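Long-range contact in dally-like, isoform A (PDB 6XTZ), which is probably a cell-surface heparan sulfate proteoglycan of the glypican family that binds Wnt and Hedgehog proteins and shields the Wnt lipid to allow signalling at a distance: residues Leu222-Met233 with Tyr250-Tyr261. The protein carries 5 engineered substitutions. Sequence-based numbering, arbitrary orientation.
Sequences LNADCTGALTKM and YCVNVIKGCLHY
Facing each other across C226 and C258, whose CA atoms lie 4.8 Å apart, helices 224-233 and 250-258 run antiparallel at 167°, their axes 9.3 Å apart at the closest. The C226-C258 disulfide staples the start of one helix to the end of the other, with chi3 of 92°, close to the usual right angle of a disulfide. Beside it a water donates to C258 O and accepts from N223 N, while N223 OD1 N-caps helix 224-233 by accepting from C226 N (2.8 Å). At the other end M233 is a knob packed among Y250, C251, V254 and I255. Its CG, anti to the backbone N (chi1 -178°), lies over one face of the Y250 ring, 3.8 Å from the centroid in a CH-pi contact; the bend that follows at chi2 brings SD to 3.7 Å from C251 CB. The Y250 hydroxyl shares a second water with A229 O, 2.8 Å from each. A leucine in place of Y250 would probably cost M233 CG its aromatic face and leave that water without its hydroxyl partner. Between the two ends, V254 CG1 nestles against A229, and L230 CD1 meets I255 CD1 at 3.6 Å. A further disulfide, C251-C468, fastens helix 250-258 to the chain just beyond helix 459-467. The whole is a disulfide-linked antiparallel helix pair in the cysteine-rich lobe characteristic of the glypican core, far from the palmitoleoyl pocket.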
loop_
_atom_site.group_PDB
_atom_site.type_symbol
_atom_site.label_atom_id
_atom_site.label_comp_id
_atom_site.label_asym_id
_atom_site.label_seq_id
_atom_site.Cartn_x
_atom_site.Cartn_y
_atom_site.Cartn_z
ATOM N N LEU A 222 -11.433 -3.714 -19.968
ATOM C CA LEU A 222 -10.681 -4.459 -20.966
ATOM C C LEU A 222 -10.952 -3.893 -22.356
ATOM O O LEU A 222 -12.040 -3.388 -22.641
ATOM C CB LEU A 222 -11.053 -5.940 -20.914
ATOM C CG LEU A 222 -10.843 -6.616 -19.558
ATOM C CD1 LEU A 222 -11.269 -8.075 -19.607
ATOM C CD2 LEU A 222 -9.394 -6.495 -19.124
ATOM N N ASN A 223 -9.946 -3.965 -23.221
ATOM C CA ASN A 223 -10.057 -3.435 -24.571
ATOM C C ASN A 223 -10.433 -4.540 -25.555
ATOM O O ASN A 223 -10.461 -5.727 -25.223
ATOM C CB ASN A 223 -8.753 -2.746 -24.995
ATOM C CG ASN A 223 -7.538 -3.648 -24.871
ATOM O OD1 ASN A 223 -7.594 -4.842 -25.166
ATOM N ND2 ASN A 223 -6.425 -3.072 -24.434
ATOM N N ALA A 224 -10.719 -4.123 -26.792
ATOM C CA ALA A 224 -11.147 -5.067 -27.821
ATOM C C ALA A 224 -10.062 -6.085 -28.148
ATOM O O ALA A 224 -10.374 -7.243 -28.450
ATOM C CB ALA A 224 -11.565 -4.314 -29.081
ATOM N N ASP A 225 -8.790 -5.681 -28.093
ATOM C CA ASP A 225 -7.713 -6.625 -28.371
ATOM C C ASP A 225 -7.675 -7.750 -27.346
ATOM O O ASP A 225 -7.273 -8.874 -27.672
ATOM C CB ASP A 225 -6.366 -5.904 -28.414
ATOM C CG ASP A 225 -6.220 -5.016 -29.636
ATOM O OD1 ASP A 225 -7.164 -4.961 -30.453
ATOM O OD2 ASP A 225 -5.159 -4.375 -29.783
ATOM N N CYS A 226 -8.092 -7.473 -26.108
ATOM C CA CYS A 226 -8.142 -8.524 -25.098
ATOM C C CYS A 226 -9.236 -9.535 -25.407
ATOM O O CYS A 226 -9.043 -10.742 -25.222
ATOM C CB CYS A 226 -8.359 -7.920 -23.710
ATOM S SG CYS A 226 -8.963 -9.112 -22.489
ATOM N N THR A 227 -10.395 -9.059 -25.870
ATOM C CA THR A 227 -11.503 -9.960 -26.167
ATOM C C THR A 227 -11.105 -11.005 -27.202
ATOM O O THR A 227 -11.423 -12.189 -27.050
ATOM C CB THR A 227 -12.713 -9.162 -26.654
ATOM O OG1 THR A 227 -13.037 -8.149 -25.695
ATOM C CG2 THR A 227 -13.915 -10.078 -26.840
ATOM N N GLY A 228 -10.388 -10.590 -28.249
ATOM C CA GLY A 228 -10.003 -11.533 -29.287
ATOM C C GLY A 228 -9.094 -12.634 -28.775
ATOM O O GLY A 228 -9.343 -13.821 -29.005
ATOM N N ALA A 229 -8.025 -12.255 -28.071
ATOM C CA ALA A 229 -7.089 -13.248 -27.554
ATOM C C ALA A 229 -7.725 -14.117 -26.479
ATOM O O ALA A 229 -7.369 -15.292 -26.342
ATOM C CB ALA A 229 -5.841 -12.558 -27.006
ATOM N N LEU A 230 -8.668 -13.561 -25.715
ATOM C CA LEU A 230 -9.291 -14.312 -24.630
ATOM C C LEU A 230 -10.172 -15.434 -25.166
ATOM O O LEU A 230 -10.181 -16.542 -24.616
ATOM C CB LEU A 230 -10.100 -13.361 -23.749
ATOM C CG LEU A 230 -10.544 -13.838 -22.369
ATOM C CD1 LEU A 230 -9.334 -14.181 -21.518
ATOM C CD2 LEU A 230 -11.383 -12.764 -21.697
ATOM N N THR A 231 -10.916 -15.169 -26.239
ATOM C CA THR A 231 -11.817 -16.178 -26.785
ATOM C C THR A 231 -11.061 -17.252 -27.554
ATOM O O THR A 231 -11.423 -18.433 -27.491
ATOM C CB THR A 231 -12.853 -15.514 -27.685
ATOM O OG1 THR A 231 -12.193 -14.942 -28.817
ATOM C CG2 THR A 231 -13.549 -14.420 -26.928
ATOM N N LYS A 232 -10.017 -16.863 -28.290
ATOM C CA LYS A 232 -9.178 -17.850 -28.959
ATOM C C LYS A 232 -8.545 -18.805 -27.958
ATOM O O LYS A 232 -8.350 -19.988 -28.262
ATOM C CB LYS A 232 -8.100 -17.148 -29.789
ATOM C CG LYS A 232 -7.250 -18.083 -30.636
ATOM C CD LYS A 232 -6.176 -17.314 -31.389
ATOM C CE LYS A 232 -5.294 -18.243 -32.203
ATOM N NZ LYS A 232 -4.217 -17.506 -32.918
ATOM N N MET A 233 -8.241 -18.317 -26.754
ATOM C CA MET A 233 -7.617 -19.154 -25.739
ATOM C C MET A 233 -8.636 -20.056 -25.057
ATOM O O MET A 233 -8.393 -21.255 -24.883
ATOM C CB MET A 233 -6.899 -18.274 -24.710
ATOM C CG MET A 233 -6.165 -19.031 -23.612
ATOM S SD MET A 233 -7.179 -19.374 -22.163
ATOM C CE MET A 233 -7.692 -17.719 -21.703
ATOM N N TYR A 250 -0.151 -20.800 -21.978
ATOM C CA TYR A 250 -0.937 -20.094 -22.982
ATOM C C TYR A 250 -1.992 -19.212 -22.324
ATOM O O TYR A 250 -2.146 -18.038 -22.681
ATOM C CB TYR A 250 -1.574 -21.104 -23.941
ATOM C CG TYR A 250 -2.498 -20.509 -24.980
ATOM C CD1 TYR A 250 -2.214 -19.289 -25.583
ATOM C CD2 TYR A 250 -3.646 -21.183 -25.377
ATOM C CE1 TYR A 250 -3.059 -18.749 -26.534
ATOM C CE2 TYR A 250 -4.493 -20.654 -26.330
ATOM C CZ TYR A 250 -4.196 -19.437 -26.905
ATOM O OH TYR A 250 -5.039 -18.904 -27.853
ATOM N N CYS A 251 -2.720 -19.761 -21.347
ATOM C CA CYS A 251 -3.705 -18.964 -20.621
ATOM C C CYS A 251 -3.047 -17.799 -19.891
ATOM O O CYS A 251 -3.558 -16.674 -19.920
ATOM C CB CYS A 251 -4.473 -19.847 -19.637
ATOM S SG CYS A 251 -5.698 -18.971 -18.635
ATOM N N VAL A 252 -1.914 -18.050 -19.228
ATOM C CA VAL A 252 -1.260 -16.996 -18.453
ATOM C C VAL A 252 -0.826 -15.851 -19.361
ATOM O O VAL A 252 -0.992 -14.673 -19.021
ATOM C CB VAL A 252 -0.071 -17.568 -17.657
ATOM C CG1 VAL A 252 0.737 -16.445 -17.025
ATOM C CG2 VAL A 252 -0.565 -18.531 -16.589
ATOM N N ASN A 253 -0.275 -16.177 -20.533
ATOM C CA ASN A 253 0.157 -15.134 -21.459
ATOM C C ASN A 253 -1.013 -14.294 -21.950
ATOM O O ASN A 253 -0.860 -13.088 -22.171
ATOM C CB ASN A 253 0.896 -15.756 -22.643
ATOM C CG ASN A 253 2.303 -16.183 -22.290
ATOM O OD1 ASN A 253 2.942 -15.592 -21.420
ATOM N ND2 ASN A 253 2.797 -17.213 -22.967
ATOM N N VAL A 254 -2.185 -14.905 -22.124
ATOM C CA VAL A 254 -3.347 -14.158 -22.596
ATOM C C VAL A 254 -3.848 -13.212 -21.511
ATOM O O VAL A 254 -4.099 -12.028 -21.766
ATOM C CB VAL A 254 -4.452 -15.120 -23.066
ATOM C CG1 VAL A 254 -5.716 -14.349 -23.419
ATOM C CG2 VAL A 254 -3.971 -15.927 -24.262
ATOM N N ILE A 255 -3.996 -13.716 -20.284
ATOM C CA ILE A 255 -4.472 -12.866 -19.197
ATOM C C ILE A 255 -3.465 -11.762 -18.901
ATOM O O ILE A 255 -3.845 -10.624 -18.599
ATOM C CB ILE A 255 -4.777 -13.706 -17.944
ATOM C CG1 ILE A 255 -5.647 -14.911 -18.305
ATOM C CG2 ILE A 255 -5.486 -12.855 -16.902
ATOM C CD1 ILE A 255 -7.017 -14.542 -18.817
ATOM N N LYS A 256 -2.167 -12.073 -18.985
ATOM C CA LYS A 256 -1.149 -11.043 -18.798
ATOM C C LYS A 256 -1.308 -9.919 -19.815
ATOM O O LYS A 256 -1.111 -8.744 -19.487
ATOM C CB LYS A 256 0.252 -11.650 -18.892
ATOM C CG LYS A 256 0.741 -12.300 -17.611
ATOM C CD LYS A 256 2.237 -12.570 -17.676
ATOM C CE LYS A 256 2.790 -12.970 -16.318
ATOM N NZ LYS A 256 4.276 -13.035 -16.329
ATOM N N GLY A 257 -1.668 -10.261 -21.054
ATOM C CA GLY A 257 -1.890 -9.229 -22.052
ATOM C C GLY A 257 -3.167 -8.450 -21.808
ATOM O O GLY A 257 -3.196 -7.226 -21.959
ATOM N N CYS A 258 -4.242 -9.148 -21.433
ATOM C CA CYS A 258 -5.480 -8.467 -21.074
ATOM C C CYS A 258 -5.260 -7.490 -19.926
ATOM O O CYS A 258 -5.831 -6.394 -19.912
ATOM C CB CYS A 258 -6.556 -9.490 -20.705
ATOM S SG CYS A 258 -7.356 -10.296 -22.114
ATOM N N LEU A 259 -4.426 -7.867 -18.957
ATOM C CA LEU A 259 -4.149 -7.042 -17.787
ATOM C C LEU A 259 -2.788 -6.360 -17.871
ATOM O O LEU A 259 -2.198 -6.025 -16.838
ATOM C CB LEU A 259 -4.241 -7.885 -16.515
ATOM C CG LEU A 259 -5.497 -8.741 -16.347
ATOM C CD1 LEU A 259 -5.451 -9.487 -15.020
ATOM C CD2 LEU A 259 -6.753 -7.887 -16.444
ATOM N N HIS A 260 -2.275 -6.142 -19.084
ATOM C CA HIS A 260 -0.941 -5.569 -19.229
ATOM C C HIS A 260 -0.882 -4.109 -18.805
ATOM O O HIS A 260 0.210 -3.606 -18.523
ATOM C CB HIS A 260 -0.454 -5.709 -20.672
ATOM C CG HIS A 260 0.988 -5.349 -20.855
ATOM N ND1 HIS A 260 2.006 -5.999 -20.191
ATOM C CD2 HIS A 260 1.581 -4.399 -21.615
ATOM C CE1 HIS A 260 3.165 -5.470 -20.541
ATOM N NE2 HIS A 260 2.935 -4.497 -21.403
ATOM N N TYR A 261 -2.024 -3.420 -18.747
ATOM C CA TYR A 261 -2.036 -2.050 -18.250
ATOM C C TYR A 261 -1.619 -1.958 -16.788
ATOM O O TYR A 261 -1.405 -0.846 -16.291
ATOM C CB TYR A 261 -3.424 -1.432 -18.439
ATOM C CG TYR A 261 -4.526 -2.094 -17.638
ATOM C CD1 TYR A 261 -5.229 -3.179 -18.147
ATOM C CD2 TYR A 261 -4.872 -1.624 -16.377
ATOM C CE1 TYR A 261 -6.239 -3.783 -17.418
ATOM C CE2 TYR A 261 -5.879 -2.221 -15.643
ATOM C CZ TYR A 261 -6.558 -3.299 -16.166
ATOM O OH TYR A 261 -7.560 -3.891 -15.433
HETATM O O HOH W 1 -7.161 -5.077 -22.028
HETATM O O HOH W 2 -5.262 -16.125 -28.054
#